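Local coordinates for flagellar basal body protein (Helicobacter pylori, PDB 5NPY), which probably builds the bacterial flagellar hook as a structural subunit, the hook being the flexible joint between the motor and the filament, at residues Trp398-Tyr403 / Glu419-Asp424; Ser375-Thr380 / Leu444-Asp449; Val193-Asn198 / Tyr357-Asp362; Asp415-Ile420 / Ala433-Asp438. One frame throughout, in Å; residues are numbered along the deposited sequence.

Interaction 1: residues Trp398-Tyr403 / Glu419-Asp424; sequences WEVKSY and EIVGFD. With 144 (tris-hydroxymethyl-methyl-ammonium), chain B.
E399 and I420 are a non-hydrogen-bonded antiparallel pair whose side chains run alongside each other in the same direction. E399 CB leaves the strand on the face shared with I420, and a chi1 of -59° sets CG anti to the carbonyl carbon; beyond it the chain is extended. CG packs on I420 CG1 at 4.0 Å and also touches O3 of the bound tris-hydroxymethyl-methyl-ammonium. CD stays beside the same hydroxyl, and at the tip OE2 accepts a hydrogen bond from ligand O3 at 2.7 Å. The ligand N lies 4.4 Å from E399 OE2, and its positive charge would be expected to favour the ionised carboxylate. I420 also touches the ligand, its CD1 lying 3.8 Å from ligand C3.

Strands 396-406 and 411-423 form a beta hairpin here, and the pairs flanking E399-I420 are hydrogen-bonded. W398 and V421 exchange two backbone bonds, as do V400 and E419, where V400 N to E419 O is the straighter at 172°. The sheet face bearing W398, V400, E419 and V421 is mainly apolar where the strands meet: V400 CG2 meets V421 CG2 at 3.8 Å. Farther along, W398 CD1 lies in the plane of the F423 ring, at its edge, 3.8 Å from F423 CE1. The ring planes are inclined by 80°, and Y377 of strand 370-381 packs against W398 as well as V400.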
# COMPACT_ATOMS: atom_id res chain seq x y z
N TRP A 398 16.33 -2.14 -8.34
CA TRP A 398 15.81 -0.91 -8.93
C TRP A 398 16.14 0.24 -7.99
O TRP A 398 16.15 0.06 -6.78
CB TRP A 398 14.28 -0.99 -9.13
CG TRP A 398 13.82 -2.10 -10.01
CD1 TRP A 398 14.03 -3.43 -9.83
CD2 TRP A 398 13.01 -1.98 -11.20
NE1 TRP A 398 13.41 -4.15 -10.84
CE2 TRP A 398 12.79 -3.28 -11.69
CE3 TRP A 398 12.46 -0.89 -11.90
CZ2 TRP A 398 12.06 -3.53 -12.85
CZ3 TRP A 398 11.73 -1.14 -13.04
CH2 TRP A 398 11.53 -2.45 -13.51
N GLU A 399 16.40 1.42 -8.56
CA GLU A 399 16.50 2.64 -7.76
C GLU A 399 15.21 3.44 -7.90
O GLU A 399 14.79 3.77 -9.02
CB GLU A 399 17.69 3.52 -8.17
CG GLU A 399 19.01 2.80 -8.02
CD GLU A 399 20.18 3.73 -7.93
OE1 GLU A 399 19.99 4.89 -7.50
OE2 GLU A 399 21.29 3.30 -8.28
N VAL A 400 14.62 3.80 -6.75
CA VAL A 400 13.29 4.40 -6.67
C VAL A 400 13.39 5.86 -6.20
O VAL A 400 13.96 6.16 -5.15
CB VAL A 400 12.38 3.59 -5.74
CG1 VAL A 400 10.99 4.18 -5.72
CG2 VAL A 400 12.43 2.03 -6.07
N LYS A 401 12.76 6.76 -6.95
CA LYS A 401 12.72 8.20 -6.70
C LYS A 401 11.30 8.55 -6.26
O LYS A 401 10.37 8.46 -7.07
CB LYS A 401 13.12 8.93 -7.98
CG LYS A 401 12.69 10.38 -8.14
CD LYS A 401 12.94 10.86 -9.58
CE LYS A 401 13.25 12.36 -9.61
NZ LYS A 401 13.86 12.78 -10.90
N SER A 402 11.12 8.92 -4.98
CA SER A 402 9.78 9.16 -4.43
C SER A 402 9.61 10.60 -3.94
O SER A 402 10.52 11.19 -3.36
CB SER A 402 9.47 8.19 -3.29
OG SER A 402 9.65 6.83 -3.65
N TYR A 403 8.39 11.13 -4.13
CA TYR A 403 8.05 12.51 -3.78
C TYR A 403 6.54 12.63 -3.76
O TYR A 403 5.81 11.71 -4.16
CB TYR A 403 8.67 13.51 -4.77
CG TYR A 403 8.40 13.12 -6.22
CD1 TYR A 403 7.27 13.60 -6.89
CD2 TYR A 403 9.25 12.25 -6.90
CE1 TYR A 403 7.01 13.23 -8.20
CE2 TYR A 403 8.98 11.87 -8.23
CZ TYR A 403 7.85 12.37 -8.86
OH TYR A 403 7.55 12.03 -10.15
N GLU A 419 15.79 5.73 -2.92
CA GLU A 419 15.92 4.51 -2.15
C GLU A 419 16.28 3.40 -3.12
O GLU A 419 15.79 3.38 -4.26
CB GLU A 419 14.61 4.24 -1.40
CG GLU A 419 14.67 3.15 -0.38
CD GLU A 419 15.66 3.47 0.72
OE1 GLU A 419 15.62 4.61 1.26
OE2 GLU A 419 16.51 2.60 1.02
N ILE A 420 17.15 2.49 -2.70
CA ILE A 420 17.55 1.37 -3.55
C ILE A 420 16.83 0.12 -3.08
O ILE A 420 16.80 -0.18 -1.88
CB ILE A 420 19.08 1.16 -3.57
CG1 ILE A 420 19.79 2.43 -4.09
CG2 ILE A 420 19.44 -0.02 -4.45
CD1 ILE A 420 21.29 2.35 -4.02
N VAL A 421 16.26 -0.61 -4.03
CA VAL A 421 15.35 -1.72 -3.78
C VAL A 421 15.92 -2.98 -4.43
O VAL A 421 16.44 -2.90 -5.55
CB VAL A 421 13.97 -1.37 -4.34
CG1 VAL A 421 13.21 -2.56 -4.72
CG2 VAL A 421 13.22 -0.50 -3.39
N GLY A 422 15.87 -4.12 -3.71
CA GLY A 422 16.38 -5.38 -4.22
C GLY A 422 15.34 -6.49 -4.15
O GLY A 422 14.30 -6.35 -3.52
N PHE A 423 15.63 -7.61 -4.82
CA PHE A 423 14.71 -8.75 -4.82
C PHE A 423 15.44 -10.04 -4.48
O PHE A 423 16.49 -10.34 -5.06
CB PHE A 423 13.97 -8.90 -6.16
CG PHE A 423 12.95 -7.84 -6.38
CD1 PHE A 423 13.26 -6.69 -7.08
CD2 PHE A 423 11.69 -7.95 -5.81
CE1 PHE A 423 12.33 -5.68 -7.25
CE2 PHE A 423 10.75 -6.94 -5.98
CZ PHE A 423 11.07 -5.82 -6.71
N ASP A 424 14.84 -10.84 -3.60
CA ASP A 424 15.40 -12.14 -3.26
C ASP A 424 15.48 -13.02 -4.51
O ASP A 424 14.51 -13.18 -5.24
CB ASP A 424 14.54 -12.78 -2.17
CG ASP A 424 15.10 -14.10 -1.67
OD1 ASP A 424 15.43 -14.18 -0.47
OD2 ASP A 424 15.18 -15.06 -2.46
C1 144 B . 24.42 -0.83 -6.55
N 144 B . 23.49 -0.47 -7.61
C2 144 B . 24.23 0.05 -8.77
O2 144 B . 24.64 1.39 -8.63
C3 144 B . 22.57 0.56 -7.14
O3 144 B . 21.42 0.61 -7.96
C4 144 B . 22.67 -1.59 -8.09
O4 144 B . 22.91 -2.88 -7.56

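Interaction 2: residues Ser375-Thr380 / Leu444-Asp449; sequences SEYYMT and LTYSLD. With 144 (tris-hydroxymethyl-methyl-ammonium), chain B.
With S375 OG anti to its own carbonyl carbon (chi1 -76°) and Y446 CG anti to its backbone N (chi1 -175°), the two hydroxyl-bearing side chains meet. S375 OG and Y446 OH share a hydrogen bond of 2.8 Å in which either may be the donor. The serine oxygen approaches the phenol at the ring edge, in the plane of the ring, and comes within 3.4 Å of Y446 CE1. S375 OG is also bonded to S402 OG, which ties the tyrosine to a serine pair between neighbouring strands.

The contact spans two facing beta-sheets: strand 370-381 belongs to one and strand 442-447 to the other, and the nearest CA atoms, those of S375 and L448, are still 9.3 Å apart. Side chains alone bridge that distance. L448 CD2 lies 4.1 Å from S375 OG and 4.1 Å from Y377 OH. The Y377 and L448 side chains pass one another on opposed courses, while Y377 OH has its polar partner in T359 OG1. At the far end of the strand, T380 OG1 donates to O3 of the bound tris-hydroxymethyl-methyl-ammonium at 2.9 Å and is hydrogen-bonded to T397 OG1.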
# COMPACT_ATOMS: atom_id res chain seq x y z
N SER A 375 6.06 7.53 -7.14
CA SER A 375 7.30 6.79 -7.18
C SER A 375 7.61 6.46 -8.62
O SER A 375 6.73 5.97 -9.33
CB SER A 375 7.24 5.48 -6.39
OG SER A 375 7.31 5.71 -5.01
N GLU A 376 8.85 6.70 -9.02
CA GLU A 376 9.35 6.26 -10.31
C GLU A 376 10.53 5.31 -10.10
O GLU A 376 11.39 5.55 -9.24
CB GLU A 376 9.79 7.45 -11.12
CG GLU A 376 8.79 8.60 -11.14
CD GLU A 376 9.25 9.66 -12.11
OE1 GLU A 376 9.66 10.75 -11.68
OE2 GLU A 376 9.29 9.35 -13.32
N TYR A 377 10.57 4.24 -10.89
CA TYR A 377 11.48 3.11 -10.69
C TYR A 377 12.36 2.95 -11.92
O TYR A 377 11.87 2.95 -13.06
CB TYR A 377 10.68 1.81 -10.45
CG TYR A 377 9.60 1.87 -9.36
CD1 TYR A 377 9.74 1.16 -8.16
CD2 TYR A 377 8.43 2.64 -9.53
CE1 TYR A 377 8.76 1.21 -7.15
CE2 TYR A 377 7.45 2.68 -8.55
CZ TYR A 377 7.62 1.98 -7.35
OH TYR A 377 6.66 2.03 -6.34
N TYR A 378 13.66 2.81 -11.69
CA TYR A 378 14.64 2.61 -12.76
C TYR A 378 15.44 1.37 -12.41
O TYR A 378 16.00 1.30 -11.31
CB TYR A 378 15.56 3.82 -12.91
CG TYR A 378 14.84 5.16 -13.00
CD1 TYR A 378 14.63 5.95 -11.88
CD2 TYR A 378 14.38 5.62 -14.21
CE1 TYR A 378 13.97 7.18 -11.97
CE2 TYR A 378 13.71 6.83 -14.31
CZ TYR A 378 13.51 7.60 -13.19
OH TYR A 378 12.85 8.79 -13.30
N MET A 379 15.51 0.40 -13.33
CA MET A 379 16.22 -0.86 -13.07
C MET A 379 17.71 -0.71 -13.30
O MET A 379 18.14 -0.20 -14.33
CB MET A 379 15.70 -1.99 -13.93
CG MET A 379 16.20 -3.36 -13.47
SD MET A 379 15.29 -4.66 -14.37
CE MET A 379 16.48 -5.11 -15.61
N THR A 380 18.50 -1.19 -12.35
CA THR A 380 19.93 -0.95 -12.37
C THR A 380 20.76 -2.21 -12.44
O THR A 380 21.92 -2.14 -12.85
CB THR A 380 20.35 -0.16 -11.11
OG1 THR A 380 19.97 -0.91 -9.94
CG2 THR A 380 19.68 1.21 -11.07
N LEU A 444 6.08 11.23 7.20
CA LEU A 444 5.38 10.07 6.68
C LEU A 444 6.38 8.94 6.43
O LEU A 444 7.30 9.11 5.63
CB LEU A 444 4.63 10.43 5.40
CG LEU A 444 3.72 9.40 4.72
CD1 LEU A 444 2.89 10.14 3.71
CD2 LEU A 444 4.52 8.30 4.03
N THR A 445 6.14 7.78 7.06
CA THR A 445 6.96 6.57 6.85
C THR A 445 6.45 5.83 5.62
O THR A 445 5.30 5.37 5.61
CB THR A 445 6.89 5.64 8.07
OG1 THR A 445 7.15 6.36 9.27
CG2 THR A 445 7.90 4.44 7.93
N TYR A 446 7.30 5.69 4.60
CA TYR A 446 6.91 5.08 3.32
C TYR A 446 7.68 3.78 3.12
O TYR A 446 8.92 3.78 3.18
CB TYR A 446 7.18 6.04 2.17
CG TYR A 446 6.72 5.62 0.77
CD1 TYR A 446 7.34 6.14 -0.34
CD2 TYR A 446 5.62 4.80 0.57
CE1 TYR A 446 6.94 5.80 -1.61
CE2 TYR A 446 5.21 4.47 -0.71
CZ TYR A 446 5.88 4.98 -1.79
OH TYR A 446 5.51 4.68 -3.08
N SER A 447 6.96 2.67 2.92
CA SER A 447 7.56 1.35 2.71
C SER A 447 7.16 0.80 1.35
O SER A 447 5.96 0.70 1.03
CB SER A 447 7.15 0.34 3.80
OG SER A 447 7.56 0.76 5.10
N LEU A 448 8.16 0.44 0.55
CA LEU A 448 7.94 -0.01 -0.81
C LEU A 448 7.69 -1.51 -0.92
O LEU A 448 7.50 -2.00 -2.03
CB LEU A 448 9.15 0.36 -1.67
CG LEU A 448 9.33 1.87 -1.81
CD1 LEU A 448 10.65 2.17 -2.46
CD2 LEU A 448 8.17 2.54 -2.60
N ASP A 449 7.70 -2.26 0.18
CA ASP A 449 7.99 -3.68 0.06
C ASP A 449 6.83 -4.59 0.38
O ASP A 449 6.92 -5.79 0.10
CB ASP A 449 9.19 -4.08 0.95
CG ASP A 449 8.92 -3.90 2.43
OD1 ASP A 449 9.41 -4.73 3.22
OD2 ASP A 449 8.22 -2.92 2.79
C1 144 B . 24.42 -0.83 -6.55
N 144 B . 23.49 -0.47 -7.61
C2 144 B . 24.23 0.05 -8.77
O2 144 B . 24.64 1.39 -8.63
C3 144 B . 22.57 0.56 -7.14
O3 144 B . 21.42 0.61 -7.96
C4 144 B . 22.67 -1.59 -8.09
O4 144 B . 22.91 -2.88 -7.56

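Interaction 3: residues Val193-Asn198 / Tyr357-Asp362; sequences VGISVN and YSTEVD
I195 and V361 meet at the centre of a face-to-face packing of two beta-sheets, the CG2 methyl of I195 lying 3.5 Å from V361 CG2, a close methyl-methyl contact, shorter than carbons normally keep. Strand 192-198 comes from the four-stranded sheet and strand 346-364 from the larger antiparallel one. The segment axes approach to 9.4 Å at 156°, and no hydrogen bond crosses between them. That spacing and the alternation of V193, I195 and V197 against Y357, T359 and V361 mark a largely apolar layer between sheets.

To one side of the central pair, V193 and V361 reach tip to tip, CG1 to CG1, at 4.1 Å. To the other, V197 CG2 serves two partners. It meets T359 CG2 at 3.8 Å, the two side chains crossing at about a right angle, and it lies 3.9 Å from Y357 CE2, at the edge of the tyrosine ring and near its plane. The V197 and Y357 side chains overlap while heading opposite ways.

In the next shell, Y377, Y446, L448 and L466 pack on I195. Strand 192-198 is held in its sheet by backbone bonds of V193 and I195 to S447, and N198 is fixed through OD1 to L459 N. In T359 a chi1 of 68° places OG1 between the backbone N and the carbonyl carbon; this oxygen is hydrogen-bonded to Y377 OH and rests 3.8 Å from I195 CD1.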
# COMPACT_ATOMS: atom_id res chain seq x y z
N VAL A 193 2.52 4.73 4.88
CA VAL A 193 2.10 4.17 3.60
C VAL A 193 2.96 2.96 3.27
O VAL A 193 4.19 3.05 3.25
CB VAL A 193 2.18 5.22 2.48
CG1 VAL A 193 1.80 4.62 1.12
CG2 VAL A 193 1.32 6.44 2.83
N GLY A 194 2.30 1.82 3.02
CA GLY A 194 2.96 0.61 2.57
C GLY A 194 2.34 0.08 1.28
O GLY A 194 1.14 -0.23 1.24
N ILE A 195 3.11 -0.01 0.21
CA ILE A 195 2.57 -0.46 -1.07
C ILE A 195 3.13 -1.83 -1.41
O ILE A 195 4.27 -2.18 -1.07
CB ILE A 195 2.82 0.52 -2.24
CG1 ILE A 195 4.32 0.69 -2.50
CG2 ILE A 195 2.09 1.84 -1.99
CD1 ILE A 195 4.66 1.46 -3.76
N SER A 196 2.31 -2.63 -2.06
CA SER A 196 2.74 -3.85 -2.72
C SER A 196 2.69 -3.58 -4.21
O SER A 196 1.63 -3.19 -4.73
CB SER A 196 1.88 -5.05 -2.33
OG SER A 196 0.49 -4.74 -2.18
N VAL A 197 3.83 -3.73 -4.88
CA VAL A 197 3.98 -3.49 -6.31
C VAL A 197 4.80 -4.64 -6.88
O VAL A 197 5.76 -5.12 -6.26
CB VAL A 197 4.66 -2.13 -6.59
CG1 VAL A 197 6.05 -2.02 -5.91
CG2 VAL A 197 4.81 -1.90 -8.05
N ASN A 198 4.43 -5.09 -8.06
CA ASN A 198 5.26 -6.02 -8.79
C ASN A 198 6.00 -5.22 -9.84
O ASN A 198 5.41 -4.35 -10.49
CB ASN A 198 4.42 -7.13 -9.42
CG ASN A 198 5.27 -8.13 -10.14
OD1 ASN A 198 5.87 -8.99 -9.49
ND2 ASN A 198 5.30 -8.07 -11.46
N TYR A 357 9.17 2.00 -14.20
CA TYR A 357 7.78 1.91 -13.74
C TYR A 357 7.49 3.13 -12.86
O TYR A 357 8.39 3.88 -12.48
CB TYR A 357 7.50 0.60 -12.99
CG TYR A 357 6.01 0.31 -12.85
CD1 TYR A 357 5.18 0.34 -13.96
CD2 TYR A 357 5.44 0.03 -11.61
CE1 TYR A 357 3.81 0.08 -13.86
CE2 TYR A 357 4.07 -0.23 -11.48
CZ TYR A 357 3.26 -0.20 -12.63
OH TYR A 357 1.92 -0.45 -12.56
N SER A 358 6.20 3.33 -12.57
CA SER A 358 5.76 4.43 -11.72
C SER A 358 4.48 4.03 -11.01
O SER A 358 3.65 3.31 -11.56
CB SER A 358 5.53 5.72 -12.52
OG SER A 358 4.56 5.50 -13.51
N THR A 359 4.35 4.44 -9.75
CA THR A 359 3.17 4.16 -8.94
C THR A 359 2.73 5.47 -8.30
O THR A 359 3.45 6.46 -8.33
CB THR A 359 3.44 3.11 -7.86
OG1 THR A 359 4.35 3.66 -6.88
CG2 THR A 359 4.03 1.83 -8.50
N GLU A 360 1.53 5.46 -7.73
CA GLU A 360 0.94 6.68 -7.19
C GLU A 360 -0.15 6.28 -6.21
O GLU A 360 -0.97 5.41 -6.52
CB GLU A 360 0.39 7.54 -8.33
CG GLU A 360 -0.22 8.88 -7.93
CD GLU A 360 -0.92 9.58 -9.11
OE1 GLU A 360 -0.23 10.26 -9.91
OE2 GLU A 360 -2.16 9.45 -9.24
N VAL A 361 -0.12 6.87 -5.03
CA VAL A 361 -1.04 6.58 -3.92
C VAL A 361 -1.71 7.88 -3.50
O VAL A 361 -1.06 8.93 -3.40
CB VAL A 361 -0.27 5.95 -2.73
CG1 VAL A 361 -1.18 5.72 -1.54
CG2 VAL A 361 0.43 4.65 -3.16
N ASP A 362 -3.02 7.82 -3.24
CA ASP A 362 -3.72 8.97 -2.69
C ASP A 362 -3.39 9.11 -1.21
O ASP A 362 -3.56 8.16 -0.43
CB ASP A 362 -5.24 8.82 -2.86
CG ASP A 362 -5.67 8.78 -4.32
OD1 ASP A 362 -6.73 8.16 -4.62
OD2 ASP A 362 -4.99 9.38 -5.18

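Interaction 4: residues Asp415-Ile420 / Ala433-Asp438; sequences DPTWEI and APMTLD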
# COMPACT_ATOMS: atom_id res chain seq x y z
N ASP A 415 11.30 17.68 -2.17
CA ASP A 415 12.36 17.18 -3.04
C ASP A 415 12.27 15.66 -3.13
O ASP A 415 11.72 15.01 -2.23
CB ASP A 415 13.74 17.58 -2.51
CG ASP A 415 14.24 18.91 -3.08
OD1 ASP A 415 13.40 19.77 -3.44
OD2 ASP A 415 15.48 19.09 -3.15
N PRO A 416 12.75 15.04 -4.20
CA PRO A 416 12.69 13.57 -4.27
C PRO A 416 13.60 12.90 -3.25
O PRO A 416 14.69 13.39 -2.94
CB PRO A 416 13.12 13.26 -5.71
CG PRO A 416 13.78 14.54 -6.22
CD PRO A 416 13.09 15.66 -5.49
N THR A 417 13.13 11.76 -2.73
CA THR A 417 13.89 10.88 -1.85
C THR A 417 14.21 9.58 -2.59
O THR A 417 13.30 8.86 -3.04
CB THR A 417 13.11 10.57 -0.57
OG1 THR A 417 12.66 11.78 0.05
CG2 THR A 417 14.00 9.78 0.41
N TRP A 418 15.50 9.26 -2.68
CA TRP A 418 15.97 8.09 -3.41
C TRP A 418 16.19 6.92 -2.46
O TRP A 418 16.71 7.07 -1.36
CB TRP A 418 17.26 8.39 -4.19
CG TRP A 418 17.03 9.26 -5.38
CD1 TRP A 418 16.99 10.60 -5.38
CD2 TRP A 418 16.77 8.84 -6.73
NE1 TRP A 418 16.74 11.07 -6.64
CE2 TRP A 418 16.59 10.02 -7.49
CE3 TRP A 418 16.68 7.61 -7.38
CZ2 TRP A 418 16.33 10.00 -8.87
CZ3 TRP A 418 16.42 7.58 -8.75
CH2 TRP A 418 16.25 8.77 -9.47
N GLU A 419 15.79 5.73 -2.92
CA GLU A 419 15.92 4.51 -2.15
C GLU A 419 16.28 3.40 -3.12
O GLU A 419 15.79 3.38 -4.26
CB GLU A 419 14.61 4.24 -1.40
CG GLU A 419 14.67 3.15 -0.38
CD GLU A 419 15.66 3.47 0.72
OE1 GLU A 419 15.62 4.61 1.26
OE2 GLU A 419 16.51 2.60 1.02
N ILE A 420 17.15 2.49 -2.70
CA ILE A 420 17.55 1.37 -3.55
C ILE A 420 16.83 0.12 -3.08
O ILE A 420 16.80 -0.18 -1.88
CB ILE A 420 19.08 1.16 -3.57
CG1 ILE A 420 19.79 2.43 -4.09
CG2 ILE A 420 19.44 -0.02 -4.45
CD1 ILE A 420 21.29 2.35 -4.02
N ALA A 433 14.21 -1.04 2.70
CA ALA A 433 14.06 -0.41 4.00
C ALA A 433 13.12 0.77 3.90
O ALA A 433 13.19 1.54 2.93
CB ALA A 433 15.42 0.07 4.55
N PRO A 434 12.26 0.98 4.89
CA PRO A 434 11.33 2.11 4.84
C PRO A 434 12.07 3.45 4.82
O PRO A 434 13.22 3.56 5.24
CB PRO A 434 10.50 1.94 6.11
CG PRO A 434 11.44 1.23 7.06
CD PRO A 434 12.25 0.30 6.20
N MET A 435 11.39 4.47 4.30
CA MET A 435 12.02 5.77 4.15
C MET A 435 11.13 6.82 4.82
O MET A 435 9.98 6.56 5.18
CB MET A 435 12.28 6.09 2.66
CG MET A 435 11.10 6.71 1.88
SD MET A 435 11.32 6.56 0.07
CE MET A 435 10.66 4.89 -0.12
N THR A 436 11.71 8.01 5.00
CA THR A 436 11.00 9.12 5.64
C THR A 436 10.86 10.27 4.66
O THR A 436 11.86 10.83 4.21
CB THR A 436 11.70 9.60 6.92
OG1 THR A 436 11.63 8.56 7.91
CG2 THR A 436 10.97 10.86 7.46
N LEU A 437 9.63 10.58 4.31
CA LEU A 437 9.31 11.73 3.48
C LEU A 437 8.81 12.84 4.38
O LEU A 437 8.25 12.58 5.44
CB LEU A 437 8.22 11.40 2.46
CG LEU A 437 8.41 10.09 1.71
CD1 LEU A 437 7.26 9.94 0.71
CD2 LEU A 437 9.77 10.05 1.04
N ASP A 438 8.99 14.07 3.93
CA ASP A 438 8.39 15.23 4.60
C ASP A 438 7.09 15.60 3.89
O ASP A 438 7.10 16.04 2.74
CB ASP A 438 9.35 16.41 4.62
CG ASP A 438 8.78 17.58 5.39
OD1 ASP A 438 8.14 18.45 4.75
OD2 ASP A 438 8.93 17.58 6.64
O HOH W 1 16.09 0.11 1.09
O HOH W 2 15.68 4.54 3.89
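T417 and L437 supply the closest direct contact, and it is a van der Waals one: L437 CD2 lies 3.5 Å from T417 OG1 and also touches T417 CB, the two side chains crossing as they meet. T417 CG2 faces the M435 sulfur, SD, at 4.2 Å. Next along, E419 packs beside M435, with E419 OE1 3.9 Å from M435 CB. No hydrogen bond passes directly from one segment to the other.

Water-mediated bonds take that role, and both of them start from the E419 carboxylate. Its side chain is bent at chi2 (62°), which turns CD away from an extended course, and each carboxylate oxygen accepts from a different water. The first water donates to E419 OE2 at 2.5 Å and to I420 O, and accepts from A433 N at 2.7 Å, so it joins the backbones of both segments as well as the side chain. The second donates to E419 OE1 at 2.6 Å and to P434 O at 3.0 Å. That both oxygens accept from water is consistent with an ionised carboxylate, though this is an inference from geometry.

Backbone bonding is directed to other strands: T417 pairs with S402, M435 with Y446 and L437 with L444. The strand axes run antiparallel, at 168°, but stay 8.4 Å apart. Such a spacing is that of strands in two facing sheets, here at a partly exposed border where strand 435-439 is the outermost of its sheet, with the waters at residues 433-434 that lead into it.

How the interactions relate
Interaction 1 is the one contact within a sheet, and the one with backbone hydrogen bonds between its segments; interactions 2, 3 and 4 each cross between the two sheets. Interactions 2 and 3 are buried and lie nearer the centre of the chain, and they touch where I195 CD1 packs against the hydroxyls of Y377 and Y446. Interaction 3 is chiefly apolar, whereas interaction 2 adds a hydroxyl pair. Interactions 1 and 4 are partly buried and share E419 and I420: interaction 1 uses E419's backbone bonds and I420's side chain, interaction 4 the E419 carboxylate and I420 O, through water. Interactions 1 and 2 also meet at the bound ligand, through E399, I420 and T380.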